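Local coordinates for iron-regulated ABC transporter siderophore-binding protein SirA (Staphylococcus aureus subsp. aureus, PDB 3MWF) that probably captures the iron-loaded siderophore staphyloferrin B at the cell surface and hands it to an ABC transporter for import into Staphylococcus aureus, at residues T26-A31 with K117-L122; Q51-E56 with T65-Q70; K96-L101 with A105-T110. All coordinates share one frame; numbering follows the deposited sequence.

How the contacts relate
Contacts 1 and 3 meet directly in the N-terminal lobe, their centres about 14 Å apart: Tyr28 OH lies 2.7 Å from Thr110 OG1 in a probable hydrogen bond, and Leu27 CD1 packs 3.7 Å from Leu101 CD1. Contact 2 is the more solvent-exposed, yet it touches contact 1 where Leu27 CD2 sits 3.9 Å from Val68 CG2. Contacts 2 and 3 do not touch; their nearest atoms are about 8 Å apart, though both reach the same mixed sheet. The side chains of Tyr28 in contact 1 and Gln70 in contact 2 each come within about 8 Å of bound staphyloferrin B, while Thr110 lies just before the pocket residues Thr112, Val113 and Phe114.

Contact 1 (T26-A31 with K117-L122); sequences TLYQGA and KDTTKL
Thr119, on helix 116-127, meets Tyr28 through both of its branches. Its hydroxyl reaches the ring at the edge and in the ring plane, with OG1 2.8 Å from Tyr28 OH in a hydrogen bond that either group could donate. The methyl crowds in beside it, CG2 being 3.2 Å from the same Tyr28 OH. With chi1 at -56°, OG1 stands beside the backbone N, where it also bonds to Lys115 O one turn earlier, while CG2 is sent toward the helix that follows Tyr28 and packs 3.8 Å from Ala31 CA. Tyr28 is the N-cap residue of helix 29-37, and its chi1 of 58° places the ring between its own backbone N and carbonyl carbon, against the first turn: Ala31 CB covers one face, 3.7 Å above the ring centre. Thr110 OG1 is the stronger partner of the phenol oxygen, which is thus held by two threonine hydroxyls in a buried setting. The contact joins the start of the first helix after strand 24-26 to helix 116-127, which follows edge strand 107-110, in the N-terminal lobe of a periplasmic-binding-protein fold. Thr120, next along, turns away from the 26-31 segment, toward Ala133 and Leu137 of the long helix 130-155, which runs between the two lobes. Leu122 leans back toward the 26-31 side without reaching it and packs on Thr110 instead.

Contact 2 (Q51-E56 with T65-Q70); sequences QKPKFE and TKIVGQ
Pro53 and Ile67 form the apolar middle of this surface contact, where the loop after strand 44-45 folds back on strand 66-70. Pro53 CB rests 3.8 Å from Ile67 CG1, and Ile67 CD1 reaches to 3.7 Å from Pro53 O. The peptide bond before Pro53 is cis, which bends the chain sharply here. The tighter part continues through Lys54, whose aliphatic chain lies across the end of Ile67, CE being 3.9 Å from Ile67 CD1. From there the extended chain, chi2 to chi4 all close to 180°, carries NZ past the isoleucine to Thr65 O at 3.1 Å. This amine lies in the carbonyl plane, on a lone pair, with a C=O...N angle of 140°. Leu62 O is a further and stronger partner, so one ammonium ties the loop to two backbone carbonyls while its CG and CE lie against Ile67 CD1. Behind the turn, Glu56 N donates a 2.8 Å bond to Gln51 OE1, approaching from above the carbonyl plane and closing the loop on itself. The solvent side is looser. Lys52 NZ stands 3.7 Å from Gln70 OE1, an approach too long to be counted as a bond, and Gln70 is modelled in two conformations; the lysine's salt bridge is with Glu47. The 51-56 loop thus lies between two parts of the protein, with Phe55 against Ile269 and Leu273 of helix 268-273 and with strand 66-70, itself flanked by strands 44-45 and 73-74, on its Ile67 side.

Contact 3 (K96-L101 with A105-T110); sequences KVYDQL and APTVST
Tyr98, in the first turn of helix 98-104, lays one ring edge along Thr107 of strand 107-110. A chi1 of 175° swings the ring out from the helix toward the strand, and the two side chains run past each other in opposite directions. The meeting is through a methyl, Thr107 CG2 lying 3.6 Å from Tyr98 CE1, while Thr107 O sits in the ring plane beyond the edge and takes a hydrogen bond from Thr15 OG1. A water links the two segments, 3.2 Å from Tyr98 OH and accepting from Thr107 N at 3.0 Å. Three residues on, Leu101 brings the helix backbone close to the strand. Its CB packs 3.5 Å from Thr107 OG1, and its carbonyl receives Ala105 N at 3.2 Å; the bond is nearly straight, 166° at the hydrogen, and as an i to i+4 link it prolongs the helical pattern into the turn. The turn is pinned again by Thr107 OG1, which donates to Ala105 O at 2.9 Å. Together the segments form the second half of a beta-alpha-beta crossover from strand 86-90 to its parallel neighbour 107-110, at the edge of the mixed sheet. Thr107 also packs on Ile87 and Ala89, Leu101 fits against Leu76 and Ile79 of helix 76-81, and Tyr98 reaches Thr15 on strand 13-17 of the N-terminal hairpin.

Contact 1 (T26-A31 with K117-L122)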
loop_
_atom_site.group_PDB
_atom_site.type_symbol
_atom_site.label_atom_id
_atom_site.label_comp_id
_atom_site.label_asym_id
_atom_site.label_seq_id
_atom_site.Cartn_x
_atom_site.Cartn_y
_atom_site.Cartn_z
ATOM N N THR A 26 -15.012 5.608 2.453
ATOM C CA THR A 26 -13.781 4.813 2.518
ATOM C C THR A 26 -12.810 5.444 3.484
ATOM O O THR A 26 -12.452 6.621 3.341
ATOM C CB THR A 26 -13.159 4.647 1.109
ATOM O OG1 THR A 26 -13.129 5.923 0.440
ATOM C CG2 THR A 26 -13.962 3.663 0.296
ATOM N N LEU A 27 -12.368 4.661 4.475
ATOM C CA LEU A 27 -11.552 5.177 5.594
ATOM C C LEU A 27 -10.071 4.832 5.534
ATOM O O LEU A 27 -9.355 5.065 6.493
ATOM C CB LEU A 27 -12.127 4.700 6.938
ATOM C CG LEU A 27 -13.580 5.161 7.173
ATOM C CD1 LEU A 27 -14.027 4.719 8.558
ATOM C CD2 LEU A 27 -13.707 6.674 7.064
ATOM N N TYR A 28 -9.625 4.257 4.417
ATOM C CA TYR A 28 -8.188 4.240 4.159
ATOM C C TYR A 28 -7.896 4.420 2.675
ATOM O O TYR A 28 -8.750 4.147 1.848
ATOM C CB TYR A 28 -7.527 2.976 4.725
ATOM C CG TYR A 28 -8.019 1.643 4.251
ATOM C CD1 TYR A 28 -9.068 0.993 4.923
ATOM C CD2 TYR A 28 -7.364 0.958 3.219
ATOM C CE1 TYR A 28 -9.476 -0.295 4.532
ATOM C CE2 TYR A 28 -7.779 -0.314 2.811
ATOM C CZ TYR A 28 -8.807 -0.945 3.500
ATOM O OH TYR A 28 -9.228 -2.205 3.139
ATOM N N GLN A 29 -6.677 4.871 2.352
ATOM C CA GLN A 29 -6.358 5.243 0.966
ATOM C C GLN A 29 -6.714 4.147 -0.028
ATOM O O GLN A 29 -7.284 4.414 -1.081
ATOM C CB GLN A 29 -4.845 5.508 0.852
ATOM C CG GLN A 29 -4.249 6.373 1.978
ATOM C CD GLN A 29 -4.805 7.781 1.993
ATOM O OE1 GLN A 29 -4.848 8.444 0.965
ATOM N NE2 GLN A 29 -5.250 8.242 3.173
ATOM N N GLY A 30 -6.334 2.905 0.278
ATOM C CA GLY A 30 -6.511 1.813 -0.684
ATOM C C GLY A 30 -7.973 1.504 -0.932
ATOM O O GLY A 30 -8.323 1.096 -2.018
ATOM N N ALA A 31 -8.808 1.682 0.091
ATOM C CA ALA A 31 -10.245 1.446 -0.027
ATOM C C ALA A 31 -10.826 2.484 -0.985
ATOM O O ALA A 31 -11.656 2.169 -1.840
ATOM C CB ALA A 31 -10.907 1.531 1.352
ATOM N N LYS A 117 -5.488 -6.774 -2.445
ATOM C CA LYS A 117 -6.282 -7.891 -2.972
ATOM C C LYS A 117 -7.406 -8.233 -2.007
ATOM O O LYS A 117 -8.531 -8.514 -2.426
ATOM C CB LYS A 117 -5.381 -9.098 -3.278
ATOM C CG LYS A 117 -4.399 -8.802 -4.424
ATOM C CD LYS A 117 -3.241 -9.826 -4.547
ATOM C CE LYS A 117 -2.473 -9.963 -3.218
ATOM N NZ LYS A 117 -0.964 -9.860 -3.211
ATOM N N ASP A 118 -7.114 -8.185 -0.713
ATOM C CA ASP A 118 -8.140 -8.430 0.296
ATOM C C ASP A 118 -9.178 -7.308 0.313
ATOM O O ASP A 118 -10.384 -7.556 0.409
ATOM C CB ASP A 118 -7.497 -8.649 1.667
ATOM C CG ASP A 118 -6.680 -9.934 1.716
ATOM O OD1 ASP A 118 -6.782 -10.753 0.764
ATOM O OD2 ASP A 118 -5.938 -10.141 2.688
ATOM N N THR A 119 -8.714 -6.066 0.192
ATOM C CA THR A 119 -9.615 -4.903 0.067
ATOM C C THR A 119 -10.534 -5.073 -1.157
ATOM O O THR A 119 -11.734 -4.830 -1.073
ATOM C CB THR A 119 -8.778 -3.611 -0.051
ATOM O OG1 THR A 119 -7.914 -3.555 1.079
ATOM C CG2 THR A 119 -9.653 -2.355 -0.074
ATOM N N THR A 120 -9.967 -5.512 -2.280
ATOM C CA THR A 120 -10.722 -5.661 -3.531
ATOM C C THR A 120 -11.782 -6.751 -3.415
ATOM O O THR A 120 -12.935 -6.541 -3.795
ATOM C CB THR A 120 -9.789 -5.955 -4.711
ATOM O OG1 THR A 120 -8.897 -4.844 -4.896
ATOM C CG2 THR A 120 -10.574 -6.138 -6.008
ATOM N N LYS A 121 -11.396 -7.893 -2.851
ATOM C CA LYS A 121 -12.364 -8.985 -2.605
ATOM C C LYS A 121 -13.481 -8.582 -1.647
ATOM O O LYS A 121 -14.658 -8.788 -1.947
ATOM C CB LYS A 121 -11.646 -10.226 -2.059
ATOM C CG LYS A 121 -10.784 -10.926 -3.074
ATOM C CD LYS A 121 -9.918 -11.997 -2.383
ATOM C CE LYS A 121 -8.499 -11.998 -2.954
ATOM N NZ LYS A 121 -7.711 -13.212 -2.545
ATOM N N LEU A 122 -13.117 -8.003 -0.503
ATOM C CA LEU A 122 -14.103 -7.553 0.481
ATOM C C LEU A 122 -15.061 -6.529 -0.118
ATOM O O LEU A 122 -16.277 -6.619 0.074
ATOM C CB LEU A 122 -13.419 -6.952 1.704
ATOM C CG LEU A 122 -14.342 -6.400 2.793
ATOM C CD1 LEU A 122 -15.248 -7.484 3.344
ATOM C CD2 LEU A 122 -13.522 -5.822 3.921
#

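Contact 2 (Q51-E56 with T65-Q70)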
loop_
_atom_site.group_PDB
_atom_site.type_symbol
_atom_site.label_atom_id
_atom_site.label_comp_id
_atom_site.label_asym_id
_atom_site.label_seq_id
_atom_site.Cartn_x
_atom_site.Cartn_y
_atom_site.Cartn_z
ATOM N N GLN A 51 -0.259 15.532 -1.067
ATOM C CA GLN A 51 -1.122 16.146 -2.095
ATOM C C GLN A 51 -2.539 16.363 -1.554
ATOM O O GLN A 51 -3.501 16.198 -2.282
ATOM C CB GLN A 51 -1.184 15.294 -3.357
ATOM C CG GLN A 51 0.212 15.063 -3.975
ATOM C CD GLN A 51 0.172 14.273 -5.257
ATOM O OE1 GLN A 51 -0.781 13.553 -5.541
ATOM N NE2 GLN A 51 1.237 14.410 -6.057
ATOM N N LYS A 52 -2.641 16.786 -0.296
ATOM C CA LYS A 52 -3.958 16.875 0.345
ATOM C C LYS A 52 -4.854 17.851 -0.402
ATOM O O LYS A 52 -4.362 18.868 -0.906
ATOM C CB LYS A 52 -3.805 17.365 1.781
ATOM C CG LYS A 52 -3.003 16.453 2.682
ATOM C CD LYS A 52 -3.090 16.926 4.131
ATOM C CE LYS A 52 -2.329 15.968 5.030
ATOM N NZ LYS A 52 -2.771 16.121 6.470
ATOM N N PRO A 53 -6.164 17.601 -0.437
ATOM C CA PRO A 53 -6.906 16.517 0.229
ATOM C C PRO A 53 -7.056 15.233 -0.588
ATOM O O PRO A 53 -7.539 14.236 -0.036
ATOM C CB PRO A 53 -8.283 17.154 0.431
ATOM C CG PRO A 53 -8.451 17.976 -0.748
ATOM C CD PRO A 53 -7.097 18.598 -1.006
ATOM N N LYS A 54 -6.677 15.251 -1.871
ATOM C CA LYS A 54 -6.909 14.119 -2.767
ATOM C C LYS A 54 -5.707 13.934 -3.685
ATOM O O LYS A 54 -5.277 14.881 -4.347
ATOM C CB LYS A 54 -8.159 14.363 -3.638
ATOM C CG LYS A 54 -9.481 14.442 -2.829
ATOM C CD LYS A 54 -10.609 15.045 -3.666
ATOM C CE LYS A 54 -11.872 15.228 -2.783
ATOM N NZ LYS A 54 -12.938 15.939 -3.552
ATOM N N PHE A 55 -5.165 12.723 -3.730
ATOM C CA PHE A 55 -4.034 12.459 -4.611
ATOM C C PHE A 55 -4.351 12.854 -6.051
ATOM O O PHE A 55 -5.448 12.567 -6.564
ATOM C CB PHE A 55 -3.669 10.967 -4.630
ATOM C CG PHE A 55 -3.026 10.471 -3.371
ATOM C CD1 PHE A 55 -1.888 11.092 -2.854
ATOM C CD2 PHE A 55 -3.528 9.327 -2.724
ATOM C CE1 PHE A 55 -1.266 10.624 -1.692
ATOM C CE2 PHE A 55 -2.924 8.855 -1.580
ATOM C CZ PHE A 55 -1.801 9.480 -1.040
ATOM N N GLU A 56 -3.380 13.490 -6.701
ATOM C CA GLU A 56 -3.520 13.912 -8.103
ATOM C C GLU A 56 -4.033 12.808 -9.037
ATOM O O GLU A 56 -4.923 13.031 -9.870
ATOM C CB GLU A 56 -2.183 14.464 -8.621
ATOM C CG GLU A 56 -2.295 15.161 -9.968
ATOM C CD GLU A 56 -2.921 16.539 -9.831
ATOM O OE1 GLU A 56 -3.388 16.861 -8.720
ATOM O OE2 GLU A 56 -2.936 17.304 -10.816
ATOM N N THR A 65 -16.639 14.088 -3.806
ATOM C CA THR A 65 -16.361 13.273 -2.617
ATOM C C THR A 65 -15.987 14.185 -1.455
ATOM O O THR A 65 -15.088 15.022 -1.561
ATOM C CB THR A 65 -15.218 12.243 -2.865
ATOM O OG1 THR A 65 -15.578 11.372 -3.938
ATOM C CG2 THR A 65 -14.926 11.426 -1.583
ATOM N N LYS A 66 -16.680 14.041 -0.328
ATOM C CA LYS A 66 -16.428 14.856 0.825
ATOM C C LYS A 66 -15.286 14.240 1.630
ATOM O O LYS A 66 -15.215 13.016 1.792
ATOM C CB LYS A 66 -17.703 14.953 1.680
ATOM C CG LYS A 66 -17.516 15.365 3.132
ATOM C CD LYS A 66 -17.431 16.887 3.263
ATOM C CE LYS A 66 -17.032 17.287 4.662
ATOM N NZ LYS A 66 -17.105 18.774 4.759
ATOM N N ILE A 67 -14.425 15.092 2.154
ATOM C CA ILE A 67 -13.310 14.619 2.991
ATOM C C ILE A 67 -13.819 14.460 4.415
ATOM O O ILE A 67 -14.362 15.406 4.992
ATOM C CB ILE A 67 -12.077 15.569 2.899
ATOM C CG1 ILE A 67 -11.559 15.623 1.458
ATOM C CG2 ILE A 67 -11.003 15.162 3.916
ATOM C CD1 ILE A 67 -11.099 14.293 0.898
ATOM N N VAL A 68 -13.652 13.267 4.986
ATOM C CA VAL A 68 -14.119 13.026 6.338
ATOM C C VAL A 68 -13.025 13.084 7.401
ATOM O O VAL A 68 -13.271 12.720 8.550
ATOM C CB VAL A 68 -14.933 11.718 6.445
ATOM C CG1 VAL A 68 -16.105 11.770 5.479
ATOM C CG2 VAL A 68 -14.031 10.489 6.128
ATOM N N GLY A 69 -11.842 13.579 7.051
ATOM C CA GLY A 69 -10.783 13.755 8.038
ATOM C C GLY A 69 -9.542 12.932 7.729
ATOM O O GLY A 69 -9.405 12.394 6.637
ATOM N N GLN A 70 -8.666 12.818 8.717
ATOM C CA GLN A 70 -7.355 12.182 8.553
ATOM C C GLN A 70 -7.452 10.690 8.849
ATOM O O GLN A 70 -8.138 10.265 9.785
ATOM C CB GLN A 70 -6.314 12.846 9.462
ATOM C CG GLN A 70 -6.173 14.352 9.217
ATOM C CD GLN A 70 -5.012 15.006 9.969
ATOM O OE1 GLN A 70 -4.617 16.131 9.652
ATOM N NE2 GLN A 70 -4.480 14.318 10.975
#

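Contact 3 (K96-L101 with A105-T110)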
loop_
_atom_site.group_PDB
_atom_site.type_symbol
_atom_site.label_atom_id
_atom_site.label_comp_id
_atom_site.label_asym_id
_atom_site.label_seq_id
_atom_site.Cartn_x
_atom_site.Cartn_y
_atom_site.Cartn_z
ATOM N N LYS A 96 -10.914 0.807 17.459
ATOM C CA LYS A 96 -11.505 1.387 18.668
ATOM C C LYS A 96 -12.826 2.129 18.425
ATOM O O LYS A 96 -13.595 2.331 19.361
ATOM C CB LYS A 96 -10.480 2.272 19.400
ATOM C CG LYS A 96 -9.384 1.476 20.123
ATOM C CD LYS A 96 -8.564 2.380 21.052
ATOM C CE LYS A 96 -7.854 1.591 22.158
ATOM N NZ LYS A 96 -6.750 0.716 21.630
ATOM N N VAL A 97 -13.091 2.532 17.181
ATOM C CA VAL A 97 -14.336 3.204 16.853
ATOM C C VAL A 97 -15.280 2.347 15.987
ATOM O O VAL A 97 -16.245 2.861 15.445
ATOM C CB VAL A 97 -14.083 4.559 16.155
ATOM C CG1 VAL A 97 -13.193 5.422 17.029
ATOM C CG2 VAL A 97 -13.446 4.340 14.772
ATOM N N TYR A 98 -14.952 1.066 15.803
ATOM C CA TYR A 98 -15.764 0.205 14.933
ATOM C C TYR A 98 -17.248 0.199 15.335
ATOM O O TYR A 98 -18.127 0.242 14.462
ATOM C CB TYR A 98 -15.235 -1.251 14.895
ATOM C CG TYR A 98 -16.156 -2.134 14.105
ATOM C CD1 TYR A 98 -16.181 -2.081 12.708
ATOM C CD2 TYR A 98 -17.044 -2.996 14.752
ATOM C CE1 TYR A 98 -17.045 -2.888 11.965
ATOM C CE2 TYR A 98 -17.927 -3.807 14.022
ATOM C CZ TYR A 98 -17.922 -3.745 12.637
ATOM O OH TYR A 98 -18.791 -4.545 11.942
ATOM N N ASP A 99 -17.528 0.121 16.639
ATOM C CA ASP A 99 -18.943 0.106 17.076
ATOM C C ASP A 99 -19.637 1.432 16.728
ATOM O O ASP A 99 -20.827 1.430 16.341
ATOM C CB ASP A 99 -19.090 -0.138 18.579
ATOM C CG ASP A 99 -18.643 -1.525 19.033
ATOM O OD1 ASP A 99 -18.292 -2.406 18.211
ATOM O OD2 ASP A 99 -18.597 -1.702 20.269
ATOM N N GLN A 100 -18.897 2.533 16.866
ATOM C CA GLN A 100 -19.422 3.861 16.558
ATOM C C GLN A 100 -19.695 3.993 15.055
ATOM O O GLN A 100 -20.705 4.564 14.645
ATOM C CB GLN A 100 -18.466 4.952 17.058
ATOM C CG GLN A 100 -18.319 4.984 18.592
ATOM C CD GLN A 100 -17.230 5.917 19.101
ATOM O OE1 GLN A 100 -17.468 7.108 19.321
ATOM N NE2 GLN A 100 -16.036 5.370 19.335
ATOM N N LEU A 101 -18.796 3.440 14.238
ATOM C CA LEU A 101 -18.988 3.396 12.795
ATOM C C LEU A 101 -20.227 2.574 12.437
ATOM O O LEU A 101 -21.026 2.998 11.601
ATOM C CB LEU A 101 -17.766 2.821 12.071
ATOM C CG LEU A 101 -16.534 3.719 12.083
ATOM C CD1 LEU A 101 -15.363 2.914 11.532
ATOM C CD2 LEU A 101 -16.739 5.013 11.252
ATOM N N ALA A 105 -23.656 3.279 9.837
ATOM C CA ALA A 105 -23.979 2.487 8.680
ATOM C C ALA A 105 -23.290 1.131 8.761
ATOM O O ALA A 105 -22.296 0.996 9.495
ATOM C CB ALA A 105 -23.530 3.211 7.393
ATOM N N PRO A 106 -23.778 0.139 7.989
ATOM C CA PRO A 106 -23.083 -1.144 7.918
ATOM C C PRO A 106 -21.624 -0.876 7.580
ATOM O O PRO A 106 -21.332 -0.118 6.639
ATOM C CB PRO A 106 -23.770 -1.849 6.747
ATOM C CG PRO A 106 -25.159 -1.280 6.742
ATOM C CD PRO A 106 -24.942 0.173 7.084
ATOM N N THR A 107 -20.738 -1.461 8.375
ATOM C CA THR A 107 -19.315 -1.174 8.272
ATOM C C THR A 107 -18.584 -2.505 8.093
ATOM O O THR A 107 -18.793 -3.456 8.866
ATOM C CB THR A 107 -18.794 -0.485 9.543
ATOM O OG1 THR A 107 -19.432 0.778 9.699
ATOM C CG2 THR A 107 -17.260 -0.260 9.457
ATOM N N VAL A 108 -17.747 -2.574 7.064
ATOM C CA VAL A 108 -16.920 -3.771 6.850
ATOM C C VAL A 108 -15.461 -3.370 6.996
ATOM O O VAL A 108 -15.097 -2.217 6.745
ATOM C CB VAL A 108 -17.206 -4.437 5.486
ATOM C CG1 VAL A 108 -18.675 -4.875 5.439
ATOM C CG2 VAL A 108 -16.916 -3.462 4.309
ATOM N N SER A 109 -14.620 -4.299 7.458
ATOM C CA SER A 109 -13.225 -3.962 7.835
ATOM C C SER A 109 -12.218 -5.034 7.396
ATOM O O SER A 109 -12.437 -6.222 7.648
ATOM C CB SER A 109 -13.143 -3.804 9.360
ATOM O OG SER A 109 -11.854 -3.374 9.795
ATOM N N THR A 110 -11.118 -4.626 6.752
ATOM C CA THR A 110 -9.983 -5.528 6.535
ATOM C C THR A 110 -9.068 -5.382 7.736
ATOM O O THR A 110 -9.200 -4.458 8.529
ATOM C CB THR A 110 -9.167 -5.101 5.321
ATOM O OG1 THR A 110 -8.944 -3.681 5.424
ATOM C CG2 THR A 110 -9.914 -5.404 4.006
HETATM O O HOH W 1 -21.356 -2.902 10.916
#